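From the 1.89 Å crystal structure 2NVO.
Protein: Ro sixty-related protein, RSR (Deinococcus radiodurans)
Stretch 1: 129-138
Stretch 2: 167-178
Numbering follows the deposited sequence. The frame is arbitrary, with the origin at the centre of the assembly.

Stretch 1 (129-138) VARTGTMLLH
Stretch 2, residues 167-178: DKLALWAVKYKA

Stretch 1 leaves a helix at Ala130 (phi/psi -85/70), turns through Arg131 and Thr132 (-105/164), and enters a second helix at Gly133. Thr132 is the N-cap: with chi1 p, its OG1 accepts from Met135 N at 3.3 Å. Stretch 2 is helical through Lys175 and leaves helical geometry at Tyr176 (-116/39). The backbones come closest at Gly133 and Tyr176, whose CA atoms lie 5.0 Å apart; Leu137 CA and Ala178 CA are 7.3 Å apart.

Glycine permits this approach, since an ideal CB on Gly133 would lie 2.3 Å from Tyr176 CB. Trp172 (chi1 m, chi2 22°) instead lays its indole against the bare backbone, with Gly133 CA 3.5 Å from the centroid of its six-membered ring, in CH-pi geometry. Gly133 N and Trp172 NE1, both donors, are 3.3 Å apart without bonding; NE1 donates to a water at 3.0 Å. Tyr176 (chi1 m, chi2 -70°) receives Thr132 CB over its ring face, 4.2 Å from the centroid.

Lys168 extends from chi1 t and chi2 t to donate from NZ to Arg131 O at 3.2 Å, tying the turn to the helix. Leu136 (t, p) packs CD2 3.8 Å from Trp172 CZ3, while Leu137 (m, t) places CD1 3.7 Å from Tyr176 O.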

# COMPACT_ATOMS: atom_id res chain seq x y z
N VAL A 129 15.64 7.40 -5.80
CA VAL A 129 14.87 6.95 -4.64
C VAL A 129 13.78 7.93 -4.25
O VAL A 129 12.68 7.53 -3.87
CB VAL A 129 15.78 6.67 -3.43
CG1 VAL A 129 14.95 6.36 -2.19
CG2 VAL A 129 16.72 5.52 -3.73
N ALA A 130 14.07 9.23 -4.33
CA ALA A 130 13.05 10.24 -4.08
C ALA A 130 12.25 10.52 -5.35
O ALA A 130 12.36 11.61 -5.91
CB ALA A 130 13.70 11.53 -3.56
N ARG A 131 11.43 9.57 -5.77
CA ARG A 131 10.73 9.66 -7.06
C ARG A 131 9.78 10.84 -7.16
O ARG A 131 9.75 11.53 -8.18
CB ARG A 131 9.95 8.39 -7.37
CG ARG A 131 10.75 7.12 -7.31
CD ARG A 131 9.91 5.94 -7.78
NE ARG A 131 8.48 6.12 -7.50
CZ ARG A 131 7.85 5.61 -6.45
NH1 ARG A 131 8.50 4.88 -5.55
NH2 ARG A 131 6.55 5.84 -6.29
N THR A 132 8.98 11.06 -6.12
CA THR A 132 8.02 12.14 -6.17
C THR A 132 8.50 13.30 -5.30
O THR A 132 9.39 13.13 -4.45
CB THR A 132 6.63 11.70 -5.67
OG1 THR A 132 6.67 11.54 -4.25
CG2 THR A 132 6.23 10.38 -6.32
N GLY A 133 7.89 14.46 -5.52
CA GLY A 133 8.16 15.65 -4.74
C GLY A 133 8.02 15.39 -3.25
O GLY A 133 8.88 15.79 -2.46
N THR A 134 6.95 14.70 -2.86
CA THR A 134 6.71 14.38 -1.46
C THR A 134 7.85 13.56 -0.87
O THR A 134 8.29 13.80 0.25
CB THR A 134 5.40 13.57 -1.27
OG1 THR A 134 4.33 14.24 -1.93
CG2 THR A 134 5.07 13.41 0.20
N MET A 135 8.33 12.58 -1.63
CA MET A 135 9.39 11.73 -1.12
C MET A 135 10.67 12.51 -0.88
O MET A 135 11.38 12.24 0.08
CB MET A 135 9.62 10.55 -2.05
CG MET A 135 8.46 9.56 -2.11
SD MET A 135 8.76 8.26 -3.34
CE MET A 135 10.22 7.52 -2.70
N LEU A 136 10.94 13.50 -1.72
CA LEU A 136 12.11 14.37 -1.52
C LEU A 136 11.96 15.21 -0.25
O LEU A 136 12.92 15.39 0.49
CB LEU A 136 12.32 15.30 -2.70
CG LEU A 136 13.40 16.36 -2.45
CD1 LEU A 136 14.78 15.71 -2.28
CD2 LEU A 136 13.41 17.43 -3.53
N LEU A 137 10.76 15.73 -0.01
CA LEU A 137 10.54 16.56 1.18
C LEU A 137 10.58 15.70 2.43
O LEU A 137 10.96 16.16 3.50
CB LEU A 137 9.23 17.32 1.08
CG LEU A 137 9.20 18.26 -0.13
CD1 LEU A 137 7.87 18.99 -0.22
CD2 LEU A 137 10.40 19.23 -0.15
N HIS A 138 10.20 14.43 2.27
CA HIS A 138 10.20 13.47 3.36
C HIS A 138 11.63 13.08 3.68
O HIS A 138 12.03 12.97 4.84
CB HIS A 138 9.36 12.25 2.97
CG HIS A 138 8.97 11.38 4.12
ND1 HIS A 138 8.43 10.12 3.95
CD2 HIS A 138 9.05 11.58 5.45
CE1 HIS A 138 8.19 9.59 5.13
NE2 HIS A 138 8.56 10.45 6.06
N ASP A 167 8.44 18.53 -17.30
CA ASP A 167 7.11 18.00 -17.00
C ASP A 167 7.01 17.50 -15.55
O ASP A 167 6.01 17.74 -14.87
CB ASP A 167 6.74 16.89 -17.98
CG ASP A 167 6.81 17.35 -19.43
OD1 ASP A 167 6.20 18.39 -19.77
OD2 ASP A 167 7.48 16.67 -20.23
N LYS A 168 8.05 16.83 -15.07
CA LYS A 168 8.08 16.40 -13.67
C LYS A 168 8.19 17.61 -12.75
O LYS A 168 7.60 17.64 -11.67
CB LYS A 168 9.23 15.44 -13.40
CG LYS A 168 9.46 15.24 -11.90
CD LYS A 168 10.71 14.43 -11.58
CE LYS A 168 10.41 12.95 -11.46
NZ LYS A 168 11.50 12.23 -10.74
N LEU A 169 8.96 18.62 -13.17
CA LEU A 169 9.11 19.81 -12.36
C LEU A 169 7.78 20.54 -12.22
O LEU A 169 7.42 20.98 -11.12
CB LEU A 169 10.18 20.74 -12.93
CG LEU A 169 11.63 20.33 -12.71
CD1 LEU A 169 12.56 21.47 -13.12
CD2 LEU A 169 11.89 19.91 -11.26
N ALA A 170 7.07 20.67 -13.34
CA ALA A 170 5.80 21.39 -13.36
C ALA A 170 4.80 20.67 -12.47
O ALA A 170 4.01 21.31 -11.76
CB ALA A 170 5.27 21.48 -14.79
N LEU A 171 4.84 19.35 -12.52
CA LEU A 171 3.99 18.50 -11.70
C LEU A 171 4.26 18.75 -10.22
O LEU A 171 3.33 18.93 -9.43
CB LEU A 171 4.23 17.03 -12.03
CG LEU A 171 3.49 16.00 -11.17
CD1 LEU A 171 1.99 16.09 -11.39
CD2 LEU A 171 4.00 14.58 -11.42
N TRP A 172 5.54 18.77 -9.85
CA TRP A 172 5.94 19.05 -8.47
C TRP A 172 5.47 20.44 -8.08
O TRP A 172 5.08 20.67 -6.94
CB TRP A 172 7.46 18.95 -8.30
CG TRP A 172 8.00 17.54 -8.31
CD1 TRP A 172 7.41 16.44 -8.85
CD2 TRP A 172 9.25 17.10 -7.77
NE1 TRP A 172 8.21 15.33 -8.67
CE2 TRP A 172 9.35 15.72 -8.01
CE3 TRP A 172 10.30 17.75 -7.11
CZ2 TRP A 172 10.46 14.97 -7.62
CZ3 TRP A 172 11.41 17.00 -6.72
CH2 TRP A 172 11.47 15.62 -6.97
N ALA A 173 5.50 21.37 -9.03
CA ALA A 173 5.14 22.76 -8.76
C ALA A 173 3.67 22.93 -8.37
O ALA A 173 3.32 23.88 -7.67
CB ALA A 173 5.49 23.66 -9.94
N VAL A 174 2.82 22.02 -8.84
CA VAL A 174 1.39 22.16 -8.62
C VAL A 174 0.84 21.12 -7.64
O VAL A 174 -0.21 21.31 -7.04
CB VAL A 174 0.60 22.06 -9.95
CG1 VAL A 174 1.03 23.15 -10.91
CG2 VAL A 174 0.78 20.69 -10.58
N LYS A 175 1.56 20.02 -7.49
CA LYS A 175 1.05 18.90 -6.72
C LYS A 175 1.86 18.60 -5.45
O LYS A 175 1.29 18.20 -4.43
CB LYS A 175 0.94 17.65 -7.61
CG LYS A 175 0.87 16.33 -6.86
CD LYS A 175 1.05 15.15 -7.81
CE LYS A 175 -0.17 14.26 -7.85
NZ LYS A 175 -0.19 13.37 -6.65
N TYR A 176 3.17 18.81 -5.49
CA TYR A 176 4.03 18.46 -4.35
C TYR A 176 4.70 19.69 -3.72
O TYR A 176 5.86 19.61 -3.31
CB TYR A 176 5.10 17.44 -4.76
CG TYR A 176 4.58 16.18 -5.41
CD1 TYR A 176 3.87 15.23 -4.68
CD2 TYR A 176 4.81 15.92 -6.76
CE1 TYR A 176 3.39 14.06 -5.27
CE2 TYR A 176 4.33 14.76 -7.37
CZ TYR A 176 3.62 13.83 -6.62
OH TYR A 176 3.15 12.68 -7.22
N LYS A 177 3.96 20.79 -3.63
CA LYS A 177 4.51 22.06 -3.17
C LYS A 177 5.13 21.97 -1.77
O LYS A 177 6.18 22.56 -1.51
CB LYS A 177 3.45 23.15 -3.22
N ALA A 178 4.49 21.23 -0.88
CA ALA A 178 4.97 21.17 0.50
C ALA A 178 4.58 19.88 1.19
O ALA A 178 3.62 19.19 0.81
CB ALA A 178 4.47 22.38 1.29
O HOH W 1 13.35 12.39 -8.26
O HOH W 2 7.00 12.76 -9.68